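Long-range contacts in ketol-acid reductoisomerase (NAD(+)) (uncultured archaeon GZfos26G2, PDB 4XDY), which converts (S)-2-acetolactate into (R)-2,3-dihydroxyisovalerate by magnesium-dependent alkyl migration and NADH-linked reduction in branched-chain amino acid biosynthesis: residues I19-Y24 with V80-L85; N41-E46 with G65-P70; N115-R120 with E191-L196. All blocks are in the same frame, centred on the assembly; numbering follows the deposited sequence.

Interactions 1 and 2 are neighbouring parallel parts of one mixed sheet in the Rossmann domain, their centres about 9 Å apart. Strands 18-22 and 41-50 are neighbours there, joined for instance by Val-21 N and Val-43 O at 2.8 Å, and in sequence the segments of interaction 2 both fall between those of interaction 1. Both reach the bound NADH. Interaction 3 follows later in the chain and joins this domain to the C-terminal knotted domain beside the two magnesium ions and the inhibitor. Its centre lies about 18 Å from that of interaction 1 and about 27 Å from that of interaction 2, with no direct touch to either.

Interaction 1. Residues I19-Y24 with V80-L85. With NAI (1,4-dihydronicotinamide adenine dinucleotide), chain E.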
loop_
_atom_site.group_PDB
_atom_site.type_symbol
_atom_site.label_atom_id
_atom_site.label_comp_id
_atom_site.label_asym_id
_atom_site.label_seq_id
_atom_site.Cartn_x
_atom_site.Cartn_y
_atom_site.Cartn_z
ATOM N N ILE A 19 -16.254 27.525 -11.784
ATOM C CA ILE A 19 -16.516 26.493 -10.759
ATOM C C ILE A 19 -16.269 27.116 -9.378
ATOM O O ILE A 19 -15.113 27.564 -9.086
ATOM C CB ILE A 19 -15.538 25.296 -10.879
ATOM C CG1 ILE A 19 -15.306 24.820 -12.326
ATOM C CG2 ILE A 19 -15.948 24.178 -9.855
ATOM C CD1 ILE A 19 -16.540 24.401 -12.972
ATOM N N ALA A 20 -17.303 27.124 -8.570
ATOM C CA ALA A 20 -17.211 27.513 -7.162
ATOM C C ALA A 20 -16.963 26.260 -6.331
ATOM O O ALA A 20 -17.844 25.420 -6.225
ATOM C CB ALA A 20 -18.475 28.188 -6.717
ATOM N N VAL A 21 -15.761 26.146 -5.814
ATOM C CA VAL A 21 -15.380 24.985 -4.959
ATOM C C VAL A 21 -15.640 25.370 -3.520
ATOM O O VAL A 21 -14.965 26.272 -3.008
ATOM C CB VAL A 21 -13.940 24.569 -5.182
ATOM C CG1 VAL A 21 -13.501 23.519 -4.144
ATOM C CG2 VAL A 21 -13.739 24.030 -6.611
ATOM N N MET A 22 -16.637 24.723 -2.905
ATOM C CA MET A 22 -16.996 24.949 -1.521
ATOM C C MET A 22 -16.194 24.009 -0.601
ATOM O O MET A 22 -16.397 22.815 -0.623
ATOM C CB MET A 22 -18.464 24.758 -1.297
ATOM C CG MET A 22 -19.398 25.410 -2.343
ATOM S SD MET A 22 -19.040 27.182 -2.408
ATOM C CE MET A 22 -20.589 27.729 -3.115
ATOM N N GLY A 23 -15.390 24.581 0.276
ATOM C CA GLY A 23 -14.460 23.809 1.121
ATOM C C GLY A 23 -13.130 23.581 0.541
ATOM O O GLY A 23 -13.006 22.858 -0.436
ATOM N N TYR A 24 -12.069 24.121 1.138
ATOM C CA TYR A 24 -10.754 23.924 0.663
ATOM C C TYR A 24 -9.980 22.981 1.556
ATOM O O TYR A 24 -8.938 23.380 2.053
ATOM C CB TYR A 24 -10.007 25.303 0.580
ATOM C CG TYR A 24 -8.761 25.415 -0.227
ATOM C CD1 TYR A 24 -8.792 25.510 -1.607
ATOM C CD2 TYR A 24 -7.520 25.540 0.382
ATOM C CE1 TYR A 24 -7.658 25.641 -2.366
ATOM C CE2 TYR A 24 -6.351 25.681 -0.369
ATOM C CZ TYR A 24 -6.425 25.778 -1.765
ATOM O OH TYR A 24 -5.316 25.886 -2.562
ATOM N N VAL A 80 -20.969 26.196 -11.725
ATOM C CA VAL A 80 -20.945 24.889 -11.047
ATOM C C VAL A 80 -20.661 25.166 -9.582
ATOM O O VAL A 80 -19.713 25.842 -9.268
ATOM C CB VAL A 80 -19.888 23.923 -11.635
ATOM C CG1 VAL A 80 -19.972 22.563 -10.918
ATOM C CG2 VAL A 80 -20.140 23.715 -13.115
ATOM N N VAL A 81 -21.545 24.674 -8.717
ATOM C CA VAL A 81 -21.372 24.850 -7.270
ATOM C C VAL A 81 -20.976 23.462 -6.714
ATOM O O VAL A 81 -21.798 22.576 -6.691
ATOM C CB VAL A 81 -22.639 25.343 -6.612
ATOM C CG1 VAL A 81 -22.489 25.412 -5.087
ATOM C CG2 VAL A 81 -22.995 26.754 -7.123
ATOM N N HIS A 82 -19.691 23.320 -6.433
ATOM C CA HIS A 82 -19.124 21.993 -6.222
ATOM C C HIS A 82 -18.823 21.848 -4.724
ATOM O O HIS A 82 -17.919 22.533 -4.207
ATOM C CB HIS A 82 -17.877 21.882 -7.045
ATOM C CG HIS A 82 -17.201 20.550 -6.990
ATOM N ND1 HIS A 82 -17.853 19.400 -6.639
ATOM C CD2 HIS A 82 -15.942 20.173 -7.306
ATOM C CE1 HIS A 82 -17.030 18.373 -6.734
ATOM N NE2 HIS A 82 -15.865 18.814 -7.113
ATOM N N ILE A 83 -19.599 20.989 -4.081
ATOM C CA ILE A 83 -19.661 20.887 -2.605
ATOM C C ILE A 83 -18.570 19.915 -2.166
ATOM O O ILE A 83 -18.717 18.713 -2.352
ATOM C CB ILE A 83 -21.053 20.539 -2.131
ATOM C CG1 ILE A 83 -22.014 21.715 -2.451
ATOM C CG2 ILE A 83 -21.075 20.360 -0.604
ATOM C CD1 ILE A 83 -23.447 21.437 -2.189
ATOM N N LEU A 84 -17.483 20.476 -1.627
ATOM C CA LEU A 84 -16.364 19.680 -1.085
ATOM C C LEU A 84 -16.141 19.993 0.417
ATOM O O LEU A 84 -15.041 19.997 0.894
ATOM C CB LEU A 84 -15.121 19.815 -1.932
ATOM C CG LEU A 84 -15.192 19.290 -3.363
ATOM C CD1 LEU A 84 -13.941 19.563 -4.172
ATOM C CD2 LEU A 84 -15.543 17.805 -3.384
ATOM N N LEU A 85 -17.270 20.162 1.099
ATOM C CA LEU A 85 -17.331 20.260 2.507
ATOM C C LEU A 85 -17.497 18.843 3.112
ATOM O O LEU A 85 -17.978 17.945 2.463
ATOM C CB LEU A 85 -18.510 21.139 2.891
ATOM C CG LEU A 85 -18.403 22.608 2.486
ATOM C CD1 LEU A 85 -19.769 23.268 2.466
ATOM C CD2 LEU A 85 -17.494 23.369 3.399
HETATM P PA NAI E . -12.764 18.290 4.647
HETATM O O1A NAI E . -13.140 17.523 5.923
HETATM O O2A NAI E . -11.361 18.373 4.228
HETATM O O5B NAI E . -13.545 19.696 4.757
HETATM C C5B NAI E . -13.319 20.731 3.758
HETATM C C4B NAI E . -13.249 22.109 4.485
HETATM O O4B NAI E . -14.560 22.331 4.992
HETATM C C3B NAI E . -12.317 22.245 5.718
HETATM O O3B NAI E . -10.979 22.381 5.237
HETATM C C2B NAI E . -12.905 23.444 6.430
HETATM O O2B NAI E . -12.294 24.624 5.904
HETATM C C1B NAI E . -14.393 23.354 6.007
HETATM N N9A NAI E . -15.238 23.001 7.136
HETATM C C8A NAI E . -14.947 21.959 8.024
HETATM N N7A NAI E . -15.901 21.897 8.943
HETATM C C5A NAI E . -16.774 22.903 8.674
HETATM C C6A NAI E . -17.983 23.408 9.297
HETATM N N6A NAI E . -18.488 22.854 10.409
HETATM N N1A NAI E . -18.661 24.437 8.724
HETATM C C2A NAI E . -18.178 25.042 7.619
HETATM N N3A NAI E . -17.088 24.662 6.977
HETATM C C4A NAI E . -16.338 23.609 7.470
HETATM O O3 NAI E . -13.665 17.582 3.404
HETATM P PN NAI E . -13.075 16.349 2.455
HETATM O O1N NAI E . -12.580 15.212 3.327
HETATM O O2N NAI E . -12.152 16.983 1.502
HETATM O O5D NAI E . -14.481 15.874 1.910
HETATM C C5D NAI E . -15.134 16.665 0.860
HETATM C C4D NAI E . -16.129 15.782 0.024
HETATM O O4D NAI E . -15.251 14.933 -0.743
HETATM C C3D NAI E . -17.008 14.833 0.815
HETATM O O3D NAI E . -18.267 14.666 0.153
HETATM C C2D NAI E . -16.254 13.482 0.838
HETATM O O2D NAI E . -17.042 12.314 1.060
HETATM C C1D NAI E . -15.622 13.516 -0.537
HETATM N N1N NAI E . -14.412 12.725 -0.788
HETATM C C2N NAI E . -13.339 12.921 0.006
HETATM C C3N NAI E . -12.191 12.240 -0.197
HETATM C C7N NAI E . -11.042 12.551 0.597
HETATM O O7N NAI E . -11.025 13.101 1.742
HETATM N N7N NAI E . -9.917 12.439 -0.062
HETATM C C4N NAI E . -12.135 11.306 -1.303
HETATM C C5N NAI E . -13.225 11.316 -2.229
HETATM C C6N NAI E . -14.348 12.012 -1.909
#
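Met-22 and Val-81 meet on one face of a parallel strand pair, the terminal methyl CE of the methionine lying 3.6 Å from Val-81 CG1. CG of Met-22 stands anti to its own carbonyl carbon (chi1 -45°), near the same valine methyl, and the bend at the next torsion makes the chain compact. On the opposite face Ile-19 and Val-80 run side by side, pointing the same way, with CD1 of the isoleucine 3.6 Å from CB of the valine. Farther along that face Val-21 CG1 approaches Leu-84 CD1 at 4.0 Å. Leu-84 also sets its CG 3.8 Å above the centre of the His-82 ring plane.

The backbone fixes these meetings. Ala-20 and Met-22 each use both N and O toward the other strand, in the alternating pattern of parallel sheet. His-82 N to Ala-20 O, at 2.8 Å, is nearly straight (172°), whereas Leu-84 N reaches Met-22 O at 137°, where the regular pairing gives way to loop. Here lies Gly-23, consistent with the first glycine of a Rossmann-type GxGxxG motif: a CB on it would sit only 2.5 Å from Leu-84 O. The loops after the two strands both lie beside the dinucleotide. Leu-84 O is 3.3 Å from C5D of the nicotinamide ribose of NADH, and Leu-85 CD2 is 3.5 Å from O4B of the adenosine ribose. Outside the pair, Gln-90 NE2 donates to Leu-85 O.

Strand 41-50 flanks 18-22 on its far edge, strand 107-110 flanks 80-83, and helix 90-98 covers Val-81 and Ile-83, placing this pair in the interior of the nucleotide-binding sheet.

Interaction 2. Residues N41-E46 with G65-P70; sequences NVVIGE and GFEVLP. With NAI (1,4-dihydronicotinamide adenine dinucleotide), chain E.
The Phe-66 ring carries Ile-44 CD1 over one face, while Val-42 CG1 approaches obliquely, 4.0 Å from CE1; Lys-36 adds a cation-pi contact. This cluster fills one side of a parallel pair in the Rossmann fold, where Ile-44 CG1 also packs 3.6 Å from Phe-66 CB. CG1 of Ile-44 is directed there by standing anti to its carbonyl carbon (chi1 -52°). Val-43 and Glu-67 lie side by side on the other side of the sheet, the Glu-67 carboxylate being held by a salt bridge to Lys-77.

Three backbone bonds tie the strands, Ile-44 supplying both its N and its O and Glu-46 its N. Glu-46 OE2 accepts the adenosine ribose hydroxyl O2B of NADH at 2.6 Å, as acidic residues commonly do in NAD-dependent Rossmann enzymes, and also accepts Tyr-24 N. An alanine in place of Glu-46 would probably leave both O2B and Tyr-24 N without their shared carboxylate acceptor. Ahead of the first direct bond, a water bridges the segments, donating to Val-42 O at 2.6 Å and accepting from Glu-67 N at 2.9 Å.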
loop_
_atom_site.group_PDB
_atom_site.type_symbol
_atom_site.label_atom_id
_atom_site.label_comp_id
_atom_site.label_asym_id
_atom_site.label_seq_id
_atom_site.Cartn_x
_atom_site.Cartn_y
_atom_site.Cartn_z
ATOM N N ASN A 41 -11.563 28.463 -14.663
ATOM C CA ASN A 41 -11.817 29.552 -13.748
ATOM C C ASN A 41 -12.439 29.004 -12.451
ATOM O O ASN A 41 -13.548 28.464 -12.470
ATOM C CB ASN A 41 -12.765 30.616 -14.365
ATOM C CG ASN A 41 -12.837 31.921 -13.529
ATOM O OD1 ASN A 41 -13.915 32.493 -13.282
ATOM N ND2 ASN A 41 -11.667 32.413 -13.131
ATOM N N VAL A 42 -11.741 29.165 -11.315
ATOM C CA VAL A 42 -12.249 28.658 -10.020
ATOM C C VAL A 42 -12.377 29.743 -8.986
ATOM O O VAL A 42 -11.454 30.576 -8.852
ATOM C CB VAL A 42 -11.287 27.587 -9.435
ATOM C CG1 VAL A 42 -11.787 27.096 -8.057
ATOM C CG2 VAL A 42 -11.120 26.441 -10.414
ATOM N N VAL A 43 -13.448 29.714 -8.202
ATOM C CA VAL A 43 -13.503 30.532 -6.999
ATOM C C VAL A 43 -13.729 29.626 -5.809
ATOM O O VAL A 43 -14.328 28.537 -5.999
ATOM C CB VAL A 43 -14.535 31.666 -7.080
ATOM C CG1 VAL A 43 -14.194 32.516 -8.314
ATOM C CG2 VAL A 43 -15.952 31.164 -7.131
ATOM N N ILE A 44 -13.096 29.984 -4.695
ATOM C CA ILE A 44 -13.273 29.230 -3.413
ATOM C C ILE A 44 -14.347 29.843 -2.578
ATOM O O ILE A 44 -14.315 31.049 -2.277
ATOM C CB ILE A 44 -11.973 29.123 -2.612
ATOM C CG1 ILE A 44 -10.843 28.589 -3.484
ATOM C CG2 ILE A 44 -12.183 28.252 -1.366
ATOM C CD1 ILE A 44 -11.132 27.199 -4.121
ATOM N N GLY A 45 -15.300 29.025 -2.183
ATOM C CA GLY A 45 -16.269 29.333 -1.119
ATOM C C GLY A 45 -15.740 28.736 0.193
ATOM O O GLY A 45 -15.541 27.525 0.296
ATOM N N GLU A 46 -15.490 29.598 1.193
ATOM C CA GLU A 46 -15.009 29.134 2.492
ATOM C C GLU A 46 -15.568 29.991 3.580
ATOM O O GLU A 46 -16.351 30.907 3.296
ATOM C CB GLU A 46 -13.476 29.067 2.530
ATOM C CG GLU A 46 -12.915 27.652 2.405
ATOM C CD GLU A 46 -13.151 26.713 3.600
ATOM O OE1 GLU A 46 -13.846 27.090 4.543
ATOM O OE2 GLU A 46 -12.727 25.496 3.518
ATOM N N GLY A 65 -3.421 31.607 -4.021
ATOM C CA GLY A 65 -3.694 32.502 -5.114
ATOM C C GLY A 65 -5.104 32.449 -5.632
ATOM O O GLY A 65 -5.339 32.873 -6.710
ATOM N N PHE A 66 -6.059 31.938 -4.861
ATOM C CA PHE A 66 -7.452 31.928 -5.287
ATOM C C PHE A 66 -8.214 33.149 -4.868
ATOM O O PHE A 66 -7.929 33.719 -3.840
ATOM C CB PHE A 66 -8.143 30.684 -4.665
ATOM C CG PHE A 66 -7.709 29.437 -5.285
ATOM C CD1 PHE A 66 -8.376 28.950 -6.408
ATOM C CD2 PHE A 66 -6.630 28.766 -4.808
ATOM C CE1 PHE A 66 -7.931 27.791 -7.045
ATOM C CE2 PHE A 66 -6.185 27.615 -5.439
ATOM C CZ PHE A 66 -6.847 27.117 -6.533
ATOM N N GLU A 67 -9.252 33.484 -5.616
ATOM C CA GLU A 67 -10.303 34.301 -5.063
ATOM C C GLU A 67 -11.126 33.516 -4.035
ATOM O O GLU A 67 -11.677 32.463 -4.365
ATOM C CB GLU A 67 -11.195 34.855 -6.162
ATOM C CG GLU A 67 -12.420 35.542 -5.621
ATOM C CD GLU A 67 -13.277 36.250 -6.676
ATOM O OE1 GLU A 67 -13.220 35.891 -7.876
ATOM O OE2 GLU A 67 -14.027 37.166 -6.267
ATOM N N VAL A 68 -11.276 34.065 -2.830
ATOM C CA VAL A 68 -11.863 33.376 -1.708
ATOM C C VAL A 68 -13.006 34.214 -1.179
ATOM O O VAL A 68 -12.829 35.370 -0.800
ATOM C CB VAL A 68 -10.784 33.037 -0.638
ATOM C CG1 VAL A 68 -11.362 32.225 0.515
ATOM C CG2 VAL A 68 -9.591 32.364 -1.267
ATOM N N LEU A 69 -14.206 33.648 -1.217
ATOM C CA LEU A 69 -15.387 34.310 -0.808
ATOM C C LEU A 69 -16.083 33.513 0.231
ATOM O O LEU A 69 -15.907 32.284 0.254
ATOM C CB LEU A 69 -16.334 34.445 -2.013
ATOM C CG LEU A 69 -15.754 35.116 -3.274
ATOM C CD1 LEU A 69 -16.636 34.989 -4.505
ATOM C CD2 LEU A 69 -15.528 36.578 -2.971
ATOM N N PRO A 70 -17.010 34.153 0.961
ATOM C CA PRO A 70 -17.977 33.435 1.733
ATOM C C PRO A 70 -18.771 32.507 0.818
ATOM O O PRO A 70 -18.923 32.778 -0.386
ATOM C CB PRO A 70 -18.901 34.527 2.328
ATOM C CG PRO A 70 -18.153 35.821 2.158
ATOM C CD PRO A 70 -17.213 35.637 1.024
HETATM P PA NAI E . -12.764 18.290 4.647
HETATM O O1A NAI E . -13.140 17.523 5.923
HETATM O O2A NAI E . -11.361 18.373 4.228
HETATM O O5B NAI E . -13.545 19.696 4.757
HETATM C C5B NAI E . -13.319 20.731 3.758
HETATM C C4B NAI E . -13.249 22.109 4.485
HETATM O O4B NAI E . -14.560 22.331 4.992
HETATM C C3B NAI E . -12.317 22.245 5.718
HETATM O O3B NAI E . -10.979 22.381 5.237
HETATM C C2B NAI E . -12.905 23.444 6.430
HETATM O O2B NAI E . -12.294 24.624 5.904
HETATM C C1B NAI E . -14.393 23.354 6.007
HETATM N N9A NAI E . -15.238 23.001 7.136
HETATM C C8A NAI E . -14.947 21.959 8.024
HETATM N N7A NAI E . -15.901 21.897 8.943
HETATM C C5A NAI E . -16.774 22.903 8.674
HETATM C C6A NAI E . -17.983 23.408 9.297
HETATM N N6A NAI E . -18.488 22.854 10.409
HETATM N N1A NAI E . -18.661 24.437 8.724
HETATM C C2A NAI E . -18.178 25.042 7.619
HETATM N N3A NAI E . -17.088 24.662 6.977
HETATM C C4A NAI E . -16.338 23.609 7.470
HETATM O O3 NAI E . -13.665 17.582 3.404
HETATM P PN NAI E . -13.075 16.349 2.455
HETATM O O1N NAI E . -12.580 15.212 3.327
HETATM O O2N NAI E . -12.152 16.983 1.502
HETATM O O5D NAI E . -14.481 15.874 1.910
HETATM C C5D NAI E . -15.134 16.665 0.860
HETATM C C4D NAI E . -16.129 15.782 0.024
HETATM O O4D NAI E . -15.251 14.933 -0.743
HETATM C C3D NAI E . -17.008 14.833 0.815
HETATM O O3D NAI E . -18.267 14.666 0.153
HETATM C C2D NAI E . -16.254 13.482 0.838
HETATM O O2D NAI E . -17.042 12.314 1.060
HETATM C C1D NAI E . -15.622 13.516 -0.537
HETATM N N1N NAI E . -14.412 12.725 -0.788
HETATM C C2N NAI E . -13.339 12.921 0.006
HETATM C C3N NAI E . -12.191 12.240 -0.197
HETATM C C7N NAI E . -11.042 12.551 0.597
HETATM O O7N NAI E . -11.025 13.101 1.742
HETATM N N7N NAI E . -9.917 12.439 -0.062
HETATM C C4N NAI E . -12.135 11.306 -1.303
HETATM C C5N NAI E . -13.225 11.316 -2.229
HETATM C C6N NAI E . -14.348 12.012 -1.909
HETATM O O HOH W 1 -9.555 32.203 -8.157
#

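Interaction 3. Residues N115-R120 with E191-L196; sequences NICFKR and ETYEDL. With MG (magnesium ion), chain D; MG (magnesium ion), chain C; HIO (N-hydroxy-N-isopropyloxamic acid), chain H.
Beside the two-magnesium active site, the Rossmann domain meets the knotted C-terminal domain through Cys-117 and Phe-118, which pack on Thr-192, Tyr-193 and Leu-196 of helix 188-203. SG of Cys-117, anti to its backbone N (chi1 177°), touches two rings. It stands 4.0 Å above the Phe-118 ring plane, over the centre, and makes an oblique sulfur-aromatic contact with Tyr-193, 3.6 Å from Tyr-193 CE1, its line to the ring centroid 49° off the normal. Phe-118 brings CZ to the edge of the tyrosine ring, in its plane, 3.9 Å from CE1. Phe-118 CE2 meets the methyl CG2 of Thr-192 at 3.6 Å, while Leu-196 CD1 lies at the edge of the phenylalanine ring, near its plane.

No hydrogen bond joins these two segments. Thr-192 OG1 comes 3.4 Å from Cys-117 CB, but its polar partner is Phe-188 O, one turn back in its own helix.

From the same helix, Asp-195 bridges the metals, OD1 binding one magnesium at 2.0 Å and OD2 the other at 2.1 Å. The inhibitor oxygen O2 also bridges the pair, waters fill further positions, and Glu-199 supplies another ligand. Lys-135 NZ hydrogen-bonds Asp-195 OD1, and Glu-191 OE1 hydrogen-bonds ND1 of His-112, the predicted active-site residue. A largely apolar contact between the domains thus lies beside a carboxylate-bridged pair of magnesium ions, the hallmark of the ketol-acid reductoisomerase active site.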
loop_
_atom_site.group_PDB
_atom_site.type_symbol
_atom_site.label_atom_id
_atom_site.label_comp_id
_atom_site.label_asym_id
_atom_site.label_seq_id
_atom_site.Cartn_x
_atom_site.Cartn_y
_atom_site.Cartn_z
ATOM N N ASN A 115 -25.077 12.461 0.382
ATOM C CA ASN A 115 -26.176 13.369 0.759
ATOM C C ASN A 115 -27.332 13.363 -0.194
ATOM O O ASN A 115 -28.511 13.513 0.229
ATOM C CB ASN A 115 -25.651 14.748 1.041
ATOM C CG ASN A 115 -24.975 14.835 2.430
ATOM O OD1 ASN A 115 -25.527 14.317 3.412
ATOM N ND2 ASN A 115 -23.820 15.393 2.506
ATOM N N ILE A 116 -27.020 13.200 -1.467
ATOM C CA ILE A 116 -28.092 13.057 -2.484
ATOM C C ILE A 116 -28.759 11.684 -2.401
ATOM O O ILE A 116 -29.986 11.560 -2.329
ATOM C CB ILE A 116 -27.568 13.347 -3.918
ATOM C CG1 ILE A 116 -27.223 14.827 -4.101
ATOM C CG2 ILE A 116 -28.515 12.774 -4.954
ATOM C CD1 ILE A 116 -28.456 15.724 -4.027
ATOM N N CYS A 117 -27.933 10.638 -2.317
ATOM C CA CYS A 117 -28.433 9.268 -2.214
ATOM C C CYS A 117 -29.390 9.060 -1.034
ATOM O O CYS A 117 -30.455 8.438 -1.194
ATOM C CB CYS A 117 -27.227 8.315 -2.024
ATOM S SG CYS A 117 -27.673 6.579 -1.803
ATOM N N PHE A 118 -28.986 9.509 0.156
ATOM C CA PHE A 118 -29.781 9.335 1.351
ATOM C C PHE A 118 -30.760 10.433 1.563
ATOM O O PHE A 118 -31.411 10.497 2.619
ATOM C CB PHE A 118 -28.897 9.017 2.561
ATOM C CG PHE A 118 -28.096 7.746 2.389
ATOM C CD1 PHE A 118 -28.741 6.534 2.265
ATOM C CD2 PHE A 118 -26.706 7.784 2.356
ATOM C CE1 PHE A 118 -28.038 5.343 2.109
ATOM C CE2 PHE A 118 -25.986 6.598 2.188
ATOM C CZ PHE A 118 -26.652 5.381 2.064
ATOM N N LYS A 119 -30.915 11.325 0.575
ATOM C CA LYS A 119 -31.964 12.343 0.649
ATOM C C LYS A 119 -31.767 13.353 1.797
ATOM O O LYS A 119 -32.738 13.917 2.309
ATOM C CB LYS A 119 -33.353 11.698 0.722
ATOM C CG LYS A 119 -33.610 10.887 -0.558
ATOM C CD LYS A 119 -35.077 10.625 -0.716
ATOM C CE LYS A 119 -35.331 9.152 -0.766
ATOM N NZ LYS A 119 -34.724 8.723 -2.043
ATOM N N ARG A 120 -30.525 13.635 2.186
ATOM C CA ARG A 120 -30.262 14.655 3.097
ATOM C C ARG A 120 -30.246 16.023 2.469
ATOM O O ARG A 120 -30.383 17.009 3.173
ATOM C CB ARG A 120 -28.927 14.388 3.777
ATOM C CG ARG A 120 -28.837 13.020 4.494
ATOM C CD ARG A 120 -29.219 13.135 5.897
ATOM N NE ARG A 120 -28.251 13.934 6.672
ATOM C CZ ARG A 120 -28.625 14.684 7.708
ATOM N NH1 ARG A 120 -29.898 14.684 8.047
ATOM N NH2 ARG A 120 -27.757 15.417 8.405
ATOM N N GLU A 191 -22.201 4.797 -6.568
ATOM C CA GLU A 191 -21.013 5.398 -5.973
ATOM C C GLU A 191 -21.074 5.395 -4.475
ATOM O O GLU A 191 -20.113 4.976 -3.831
ATOM C CB GLU A 191 -20.766 6.817 -6.432
ATOM C CG GLU A 191 -19.356 7.296 -6.063
ATOM C CD GLU A 191 -19.185 7.894 -4.642
ATOM O OE1 GLU A 191 -20.185 8.268 -4.015
ATOM O OE2 GLU A 191 -18.010 7.932 -4.264
ATOM N N THR A 192 -22.229 5.754 -3.912
ATOM C CA THR A 192 -22.326 5.942 -2.508
ATOM C C THR A 192 -22.043 4.615 -1.823
ATOM O O THR A 192 -21.272 4.511 -0.863
ATOM C CB THR A 192 -23.721 6.422 -2.112
ATOM O OG1 THR A 192 -23.982 7.713 -2.737
ATOM C CG2 THR A 192 -23.793 6.551 -0.614
ATOM N N TYR A 193 -22.676 3.559 -2.334
ATOM C CA TYR A 193 -22.560 2.280 -1.657
ATOM C C TYR A 193 -21.221 1.636 -1.800
ATOM O O TYR A 193 -20.659 1.128 -0.795
ATOM C CB TYR A 193 -23.650 1.311 -2.163
ATOM C CG TYR A 193 -25.070 1.813 -2.101
ATOM C CD1 TYR A 193 -25.516 2.650 -1.093
ATOM C CD2 TYR A 193 -25.998 1.377 -3.051
ATOM C CE1 TYR A 193 -26.834 3.114 -1.043
ATOM C CE2 TYR A 193 -27.324 1.822 -3.009
ATOM C CZ TYR A 193 -27.762 2.655 -2.001
ATOM O OH TYR A 193 -29.052 3.097 -1.942
ATOM N N GLU A 194 -20.653 1.673 -2.981
ATOM C CA GLU A 194 -19.338 1.030 -3.219
ATOM C C GLU A 194 -18.271 1.775 -2.415
ATOM O O GLU A 194 -17.354 1.174 -1.884
ATOM C CB GLU A 194 -18.989 0.949 -4.692
ATOM C CG GLU A 194 -18.741 2.253 -5.410
ATOM C CD GLU A 194 -17.378 2.836 -5.176
ATOM O OE1 GLU A 194 -17.222 4.063 -5.421
ATOM O OE2 GLU A 194 -16.402 2.051 -4.857
ATOM N N ASP A 195 -18.425 3.093 -2.370
ATOM C CA ASP A 195 -17.430 3.979 -1.706
ATOM C C ASP A 195 -17.409 3.715 -0.196
ATOM O O ASP A 195 -16.360 3.529 0.386
ATOM C CB ASP A 195 -17.753 5.430 -1.980
ATOM C CG ASP A 195 -16.656 6.355 -1.462
ATOM O OD1 ASP A 195 -15.603 6.420 -2.127
ATOM O OD2 ASP A 195 -16.868 6.891 -0.347
ATOM N N LEU A 196 -18.574 3.735 0.387
ATOM C CA LEU A 196 -18.743 3.450 1.807
ATOM C C LEU A 196 -18.224 2.061 2.135
ATOM O O LEU A 196 -17.418 1.894 3.046
ATOM C CB LEU A 196 -20.164 3.611 2.205
ATOM C CG LEU A 196 -20.748 5.029 2.264
ATOM C CD1 LEU A 196 -22.203 4.959 2.636
ATOM C CD2 LEU A 196 -20.066 5.941 3.284
HETATM MG MG MG D . -13.657 6.616 -1.666
HETATM MG MG MG C . -15.739 8.030 0.954
HETATM C C1 HIO H . -13.227 9.116 1.700
HETATM O O11 HIO H . -14.437 9.177 2.044
HETATM O O12 HIO H . -12.237 9.778 2.155
HETATM C C2 HIO H . -13.059 8.171 0.510
HETATM O O2 HIO H . -14.095 7.860 -0.133
HETATM N N3 HIO H . -11.919 7.578 0.208
HETATM O O3 HIO H . -11.756 6.988 -1.121
HETATM C C4 HIO H . -10.788 7.534 1.083
HETATM C C41 HIO H . -10.296 6.084 1.175
HETATM C C42 HIO H . -9.764 8.501 0.499
HETATM O O HOH W 2 -13.866 4.890 -0.469
HETATM O O HOH W 3 -17.311 8.267 2.290
HETATM O O HOH W 4 -16.365 9.782 -0.150
HETATM O O HOH W 5 -13.881 8.270 -3.091
HETATM O O HOH W 6 -13.118 5.336 -3.348
#